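Local coordinates for protein 2,3,4,5-tetrahydropyridine-2,6-dicarboxylate N-succinyltransferase (Campylobacter jejuni, PDB 2RIJ) that probably catalyses the transfer of a succinyl group from succinyl-CoA to tetrahydrodipicolinate, the first step of the succinylase route to lysine, at residues 169-175 with 198-204; 203-209 with 222-228. One frame throughout, in Å; residues are numbered along the deposited sequence.

Interaction 1 (169-175 with 198-204)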
loop_
_atom_site.group_PDB
_atom_site.type_symbol
_atom_site.label_atom_id
_atom_site.label_comp_id
_atom_site.label_asym_id
_atom_site.label_seq_id
_atom_site.Cartn_x
_atom_site.Cartn_y
_atom_site.Cartn_z
ATOM N N ASN A 169 -50.714 -5.850 8.023
ATOM C CA ASN A 169 -49.888 -5.094 8.965
ATOM C C ASN A 169 -50.779 -4.678 10.126
ATOM O O ASN A 169 -51.766 -3.968 9.945
ATOM C CB ASN A 169 -49.259 -3.861 8.291
ATOM C CG ASN A 169 -48.264 -3.146 9.177
ATOM O OD1 ASN A 169 -47.551 -3.786 9.968
ATOM N ND2 ASN A 169 -48.219 -1.810 9.082
ATOM N N VAL A 170 -50.417 -5.126 11.316
ATOM C CA VAL A 170 -51.235 -4.897 12.518
ATOM C C VAL A 170 -50.321 -4.484 13.663
ATOM O O VAL A 170 -49.106 -4.697 13.614
ATOM C CB VAL A 170 -52.086 -6.140 12.908
ATOM C CG1 VAL A 170 -53.100 -6.508 11.767
ATOM C CG2 VAL A 170 -51.198 -7.348 13.252
ATOM N N ALA A 171 -50.940 -3.904 14.674
ATOM C CA ALA A 171 -50.312 -3.658 15.980
ATOM C C ALA A 171 -50.383 -4.940 16.784
ATOM O O ALA A 171 -51.303 -5.742 16.595
ATOM C CB ALA A 171 -51.024 -2.526 16.702
ATOM N N TRP A 172 -49.410 -5.123 17.680
ATOM C CA TRP A 172 -49.301 -6.325 18.484
ATOM C C TRP A 172 -49.097 -5.882 19.904
ATOM O O TRP A 172 -48.240 -5.030 20.195
ATOM C CB TRP A 172 -48.153 -7.213 18.035
ATOM C CG TRP A 172 -48.239 -7.684 16.652
ATOM C CD1 TRP A 172 -47.797 -7.029 15.549
ATOM C CD2 TRP A 172 -48.750 -8.943 16.200
ATOM N NE1 TRP A 172 -48.013 -7.785 14.435
ATOM C CE2 TRP A 172 -48.596 -8.969 14.792
ATOM C CE3 TRP A 172 -49.351 -10.032 16.832
ATOM C CZ2 TRP A 172 -49.007 -10.049 14.010
ATOM C CZ3 TRP A 172 -49.735 -11.134 16.050
ATOM C CH2 TRP A 172 -49.580 -11.119 14.651
ATOM N N SER A 173 -50.000 -6.347 20.763
ATOM C CA SER A 173 -50.016 -5.977 22.187
ATOM C C SER A 173 -50.026 -7.260 22.988
ATOM O O SER A 173 -50.990 -8.047 22.932
ATOM C CB SER A 173 -51.287 -5.165 22.475
ATOM O OG SER A 173 -51.322 -4.732 23.829
ATOM N N ASP A 174 -48.944 -7.519 23.700
ATOM C CA ASP A 174 -48.769 -8.790 24.407
ATOM C C ASP A 174 -49.098 -10.002 23.520
ATOM O O ASP A 174 -49.792 -10.958 23.906
ATOM C CB ASP A 174 -49.544 -8.788 25.716
ATOM C CG ASP A 174 -49.003 -7.730 26.705
ATOM O OD1 ASP A 174 -47.781 -7.404 26.699
ATOM O OD2 ASP A 174 -49.823 -7.197 27.453
ATOM N N ASP A 175 -48.516 -9.914 22.337
ATOM C CA ASP A 175 -48.595 -10.877 21.268
ATOM C C ASP A 175 -49.990 -11.058 20.678
ATOM O O ASP A 175 -50.187 -11.993 19.947
ATOM C CB ASP A 175 -47.907 -12.229 21.676
ATOM C CG ASP A 175 -46.319 -12.140 21.676
ATOM O OD1 ASP A 175 -45.710 -11.208 21.024
ATOM O OD2 ASP A 175 -45.675 -13.033 22.292
ATOM N N LYS A 198 -50.845 -1.400 25.273
ATOM C CA LYS A 198 -49.416 -1.340 25.099
ATOM C C LYS A 198 -49.050 -2.057 23.803
ATOM O O LYS A 198 -49.216 -3.293 23.685
ATOM C CB LYS A 198 -48.658 -1.993 26.245
ATOM C CG LYS A 198 -47.139 -2.077 25.937
ATOM C CD LYS A 198 -46.355 -2.550 27.087
ATOM C CE LYS A 198 -46.645 -4.039 27.366
ATOM N NZ LYS A 198 -45.974 -4.985 26.453
ATOM N N ILE A 199 -48.499 -1.291 22.870
ATOM C CA ILE A 199 -48.158 -1.806 21.544
ATOM C C ILE A 199 -46.670 -2.138 21.513
ATOM O O ILE A 199 -45.811 -1.267 21.597
ATOM C CB ILE A 199 -48.585 -0.816 20.426
ATOM C CG1 ILE A 199 -50.099 -0.496 20.532
ATOM C CG2 ILE A 199 -48.154 -1.330 19.033
ATOM C CD1 ILE A 199 -51.032 -1.717 20.525
ATOM N N ASP A 200 -46.369 -3.421 21.392
ATOM C CA ASP A 200 -44.985 -3.860 21.358
ATOM C C ASP A 200 -44.310 -3.704 19.992
ATOM O O ASP A 200 -43.091 -3.504 19.920
ATOM C CB ASP A 200 -44.900 -5.294 21.835
ATOM C CG ASP A 200 -45.353 -5.427 23.272
ATOM O OD1 ASP A 200 -44.978 -4.570 24.117
ATOM O OD2 ASP A 200 -46.135 -6.348 23.517
ATOM N N PHE A 201 -45.081 -3.871 18.916
ATOM C CA PHE A 201 -44.588 -3.773 17.552
ATOM C C PHE A 201 -45.746 -3.677 16.550
ATOM O O PHE A 201 -46.903 -3.942 16.880
ATOM C CB PHE A 201 -43.582 -4.881 17.189
ATOM C CG PHE A 201 -44.137 -6.309 17.128
ATOM C CD1 PHE A 201 -44.372 -7.029 18.274
ATOM C CD2 PHE A 201 -44.366 -6.919 15.926
ATOM C CE1 PHE A 201 -44.863 -8.325 18.232
ATOM C CE2 PHE A 201 -44.811 -8.217 15.868
ATOM C CZ PHE A 201 -45.073 -8.927 17.024
ATOM N N VAL A 202 -45.418 -3.230 15.362
ATOM C CA VAL A 202 -46.373 -3.115 14.223
ATOM C C VAL A 202 -45.717 -3.802 13.030
ATOM O O VAL A 202 -44.627 -3.391 12.571
ATOM C CB VAL A 202 -46.769 -1.651 13.902
ATOM C CG1 VAL A 202 -47.696 -1.565 12.570
ATOM C CG2 VAL A 202 -47.365 -0.953 15.146
ATOM N N ASP A 203 -46.339 -4.895 12.575
ATOM C CA ASP A 203 -45.786 -5.689 11.503
ATOM C C ASP A 203 -46.812 -6.705 11.025
ATOM O O ASP A 203 -47.902 -6.910 11.621
ATOM C CB ASP A 203 -44.523 -6.445 11.976
ATOM C CG ASP A 203 -43.722 -7.087 10.826
ATOM O OD1 ASP A 203 -43.851 -6.664 9.659
ATOM O OD2 ASP A 203 -42.983 -8.068 11.099
ATOM N N LYS A 204 -46.454 -7.348 9.943
ATOM C CA LYS A 204 -47.243 -8.431 9.341
ATOM C C LYS A 204 -46.971 -9.825 9.920
ATOM O O LYS A 204 -47.779 -10.729 9.718
ATOM C CB LYS A 204 -47.005 -8.471 7.807
ATOM C CG LYS A 204 -47.634 -7.295 7.055
ATOM C CD LYS A 204 -47.255 -7.289 5.597
ATOM C CE LYS A 204 -48.146 -6.320 4.790
ATOM N NZ LYS A 204 -47.965 -6.442 3.352
HETATM O O HOH W 1 -52.085 -3.313 26.890
HETATM O O HOH W 2 -46.373 -8.219 21.651
#
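Strands 170-173 and 201-203 run antiparallel, their axes 4.8 Å apart at 146°, as the central strand and one outer strand of a sheet three-stranded within this chain; a neighbouring subunit makes backbone hydrogen bonds with Asp200 and Val202. Val170 and Asp203 form a hydrogen-bonded pair, Val170 N to Asp203 O at 3.1 Å and Asp203 N to Val170 O at 3.0 Å. At the other end Trp172 N donates to Phe201 O (2.9 Å), while Trp172 O accepts from Asp200 N (2.7 Å); Asp200 and Phe201 thus both face Trp172, a classic beta bulge. Trp172 (chi1 m) and Phe201 (chi1 p) share one face of the sheet. Their rotamers lay the five-membered indole ring on the phenyl ring in an offset stack, centroids 4.0 Å apart and planes at 8°. Trp172 NE1 donates to Asp203 O (2.9 Å), which also accepts Val170 N. On the other face Ala171 CB meets Ile199 CG2 (3.9 Å), and helix 180-192 packs against Ala171 and Val202. Beyond the bulge the t rotamer of Ser173 brings its OG to Lys198 O (2.6 Å). Lys198 curls back through p values of chi3 and chi4, so that its NZ bridges Asp174 OD1 (3.0 Å) and Asp200 OD1 (2.6 Å). Asp200 OD2 takes Asp174 N (3.0 Å). Asn169 ND2 turns to Asp216 O and Thr218 O of the neighbouring subunit. The stacked rings cover one face of the paired strands, and at the far end Lys198 offsets the like charges of Asp174 OD1 and Asp200 OD2, 3.7 Å apart.

Interaction 2 (203-209 with 222-228)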
loop_
_atom_site.group_PDB
_atom_site.type_symbol
_atom_site.label_atom_id
_atom_site.label_comp_id
_atom_site.label_asym_id
_atom_site.label_seq_id
_atom_site.Cartn_x
_atom_site.Cartn_y
_atom_site.Cartn_z
ATOM N N ASP A 203 -46.339 -4.895 12.575
ATOM C CA ASP A 203 -45.786 -5.689 11.503
ATOM C C ASP A 203 -46.812 -6.705 11.025
ATOM O O ASP A 203 -47.902 -6.910 11.621
ATOM C CB ASP A 203 -44.523 -6.445 11.976
ATOM C CG ASP A 203 -43.722 -7.087 10.826
ATOM O OD1 ASP A 203 -43.851 -6.664 9.659
ATOM O OD2 ASP A 203 -42.983 -8.068 11.099
ATOM N N LYS A 204 -46.454 -7.348 9.943
ATOM C CA LYS A 204 -47.243 -8.431 9.341
ATOM C C LYS A 204 -46.971 -9.825 9.920
ATOM O O LYS A 204 -47.779 -10.729 9.718
ATOM C CB LYS A 204 -47.005 -8.471 7.807
ATOM C CG LYS A 204 -47.634 -7.295 7.055
ATOM C CD LYS A 204 -47.255 -7.289 5.597
ATOM C CE LYS A 204 -48.146 -6.320 4.790
ATOM N NZ LYS A 204 -47.965 -6.442 3.352
ATOM N N PHE A 205 -45.830 -10.004 10.574
ATOM C CA PHE A 205 -45.421 -11.293 11.132
ATOM C C PHE A 205 -45.362 -11.208 12.663
ATOM O O PHE A 205 -44.906 -10.190 13.200
ATOM C CB PHE A 205 -44.013 -11.679 10.676
ATOM C CG PHE A 205 -43.911 -12.141 9.252
ATOM C CD1 PHE A 205 -44.039 -11.227 8.214
ATOM C CD2 PHE A 205 -43.633 -13.456 8.950
ATOM C CE1 PHE A 205 -43.957 -11.637 6.869
ATOM C CE2 PHE A 205 -43.543 -13.874 7.601
ATOM C CZ PHE A 205 -43.747 -12.953 6.575
ATOM N N PRO A 206 -45.696 -12.319 13.353
ATOM C CA PRO A 206 -45.471 -12.466 14.795
ATOM C C PRO A 206 -44.067 -12.992 15.103
ATOM O O PRO A 206 -43.256 -13.234 14.186
ATOM C CB PRO A 206 -46.540 -13.488 15.179
ATOM C CG PRO A 206 -46.596 -14.356 14.016
ATOM C CD PRO A 206 -46.317 -13.543 12.803
ATOM N N ARG A 207 -43.764 -13.086 16.385
ATOM C CA ARG A 207 -42.508 -13.578 16.837
ATOM C C ARG A 207 -42.609 -15.095 17.049
ATOM O O ARG A 207 -43.665 -15.636 17.391
ATOM C CB ARG A 207 -42.087 -12.848 18.102
ATOM C CG ARG A 207 -41.780 -11.355 17.784
ATOM C CD ARG A 207 -41.919 -10.463 18.883
ATOM N NE ARG A 207 -41.555 -9.100 18.512
ATOM C CZ ARG A 207 -41.426 -8.149 19.397
ATOM N NH1 ARG A 207 -41.647 -8.416 20.655
ATOM N NH2 ARG A 207 -41.060 -6.955 19.034
ATOM N N PHE A 208 -41.470 -15.735 16.901
ATOM C CA PHE A 208 -41.275 -17.186 17.155
ATOM C C PHE A 208 -41.797 -17.645 18.503
ATOM O O PHE A 208 -42.523 -18.627 18.560
ATOM C CB PHE A 208 -39.761 -17.458 16.986
ATOM C CG PHE A 208 -39.290 -18.853 17.196
ATOM C CD1 PHE A 208 -38.969 -19.295 18.476
ATOM C CD2 PHE A 208 -38.977 -19.683 16.094
ATOM C CE1 PHE A 208 -38.409 -20.554 18.684
ATOM C CE2 PHE A 208 -38.422 -20.930 16.293
ATOM C CZ PHE A 208 -38.165 -21.384 17.612
ATOM N N LEU A 209 -41.484 -16.912 19.582
ATOM C CA LEU A 209 -41.857 -17.360 20.907
ATOM C C LEU A 209 -43.357 -17.198 21.202
ATOM O O LEU A 209 -43.844 -17.708 22.187
ATOM C CB LEU A 209 -40.947 -16.709 21.984
ATOM C CG LEU A 209 -39.517 -17.259 22.048
ATOM C CD1 LEU A 209 -38.705 -16.345 23.023
ATOM C CD2 LEU A 209 -39.464 -18.750 22.475
ATOM N N GLU A 222 -34.124 -12.721 23.806
ATOM C CA GLU A 222 -35.088 -11.662 23.565
ATOM C C GLU A 222 -35.953 -12.036 22.373
ATOM O O GLU A 222 -35.454 -12.262 21.257
ATOM C CB GLU A 222 -34.409 -10.300 23.333
ATOM C CG GLU A 222 -35.325 -9.147 22.833
ATOM C CD GLU A 222 -36.741 -9.098 23.480
ATOM O OE1 GLU A 222 -36.838 -9.348 24.718
ATOM O OE2 GLU A 222 -37.774 -8.827 22.762
ATOM N N SER A 223 -37.255 -12.107 22.620
ATOM C CA SER A 223 -38.219 -12.530 21.616
ATOM C C SER A 223 -38.208 -11.705 20.330
ATOM O O SER A 223 -38.354 -12.260 19.286
ATOM C CB SER A 223 -39.662 -12.544 22.173
ATOM O OG SER A 223 -40.590 -13.087 21.230
ATOM N N SER A 224 -38.048 -10.384 20.384
ATOM C CA SER A 224 -38.075 -9.556 19.175
ATOM C C SER A 224 -36.956 -9.937 18.159
ATOM O O SER A 224 -36.989 -9.548 16.995
ATOM C CB SER A 224 -37.960 -8.077 19.566
ATOM O OG SER A 224 -36.710 -7.828 20.120
ATOM N N LYS A 225 -35.969 -10.723 18.599
ATOM C CA LYS A 225 -34.827 -11.085 17.748
ATOM C C LYS A 225 -35.009 -12.363 16.914
ATOM O O LYS A 225 -34.134 -12.685 16.127
ATOM C CB LYS A 225 -33.568 -11.240 18.580
ATOM C CG LYS A 225 -33.093 -9.995 19.344
ATOM C CD LYS A 225 -33.342 -8.697 18.548
ATOM C CE LYS A 225 -32.667 -7.461 19.194
ATOM N NZ LYS A 225 -31.202 -7.516 18.889
ATOM N N VAL A 226 -36.113 -13.069 17.116
ATOM C CA VAL A 226 -36.447 -14.272 16.329
ATOM C C VAL A 226 -37.854 -14.161 15.782
ATOM O O VAL A 226 -38.854 -14.275 16.511
ATOM C CB VAL A 226 -36.228 -15.570 17.131
ATOM C CG1 VAL A 226 -36.432 -16.833 16.230
ATOM C CG2 VAL A 226 -34.829 -15.588 17.768
ATOM N N ARG A 227 -37.936 -13.940 14.475
ATOM C CA ARG A 227 -39.214 -13.885 13.806
ATOM C C ARG A 227 -39.834 -15.277 13.648
ATOM O O ARG A 227 -39.132 -16.296 13.518
ATOM C CB ARG A 227 -39.040 -13.208 12.468
ATOM C CG ARG A 227 -40.203 -12.336 12.027
ATOM C CD ARG A 227 -39.793 -11.691 10.729
ATOM N NE ARG A 227 -40.651 -10.580 10.336
ATOM C CZ ARG A 227 -40.522 -9.911 9.213
ATOM N NH1 ARG A 227 -39.579 -10.247 8.378
ATOM N NH2 ARG A 227 -41.322 -8.900 8.915
HETATM N N MSE A 228 -41.165 -15.329 13.690
HETATM C CA MSE A 228 -41.869 -16.562 13.313
HETATM C C MSE A 228 -41.482 -17.018 11.886
HETATM O O MSE A 228 -41.336 -16.201 10.986
HETATM C CB MSE A 228 -43.385 -16.365 13.483
HETATM C CG MSE A 228 -44.231 -17.610 13.234
HETATM SE SE MSE A 228 -43.646 -19.109 14.324
HETATM C CE MSE A 228 -45.054 -20.357 13.715
HETATM O O HOH W 3 -39.372 -14.967 19.389
#
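Leaving strand 219-220, Glu222 receives Ser224 N (2.9 Å) and Ser224 OG (3.0 Å) on its OE2, bracing the start of the 3-10 turn 223-225, while its OE1 makes a salt bridge to Arg207 of one neighbouring subunit. Ser223 OG lies 3.5 Å from Arg207 CB, and water 3 links Ser223 O to Leu209 N, at 2.9 Å from each. Ser224 CB sits over one face of the Arg207 guanidinium, 3.3 Å from NH2, whose salt bridge goes to Glu222 of the other neighbour. After the turn, Val226 O accepts Phe208 N (3.0 Å), and Val226 CG1 packs on Phe208 CB (3.5 Å). Arg227 pairs with Arg207 in a single beta bridge; its side chain passes Phe205 in an off-centre cation-pi contact (CZ to ring centroid 4.4 Å), and its NH2 makes a salt bridge to Asp203 OD2 (2.9 Å). Selenomethionine Met228 closes the bridge from N to Pro206 O (3.0 Å). The Asp203 carboxylate thus offsets the charge Arg227 brings into a buried contact, while Phe205 lies over one face of its guanidinium.

The two contacts follow one another along the chain, centres 10 Å apart, and Asp203 joins them: in interaction 1 its backbone pairs with Val170 and receives the indole of Trp172, while in interaction 2 its carboxylate holds Arg227. They also touch directly, Phe201 CD1 lying 3.3 Å from Arg207 CZ and Trp172 CH2 3.9 Å from Pro206 CB. Together they connect the small sheet to the start of the left-handed beta-helix of this hexapeptide-repeat family. Interaction 1 lies away from the predicted sites; in interaction 2 the side chain of Val226 is about 12 Å from that of Glu258, the predicted acyl-anhydride residue, and about 11 Å from that of Arg260, predicted to bind succinyl-CoA.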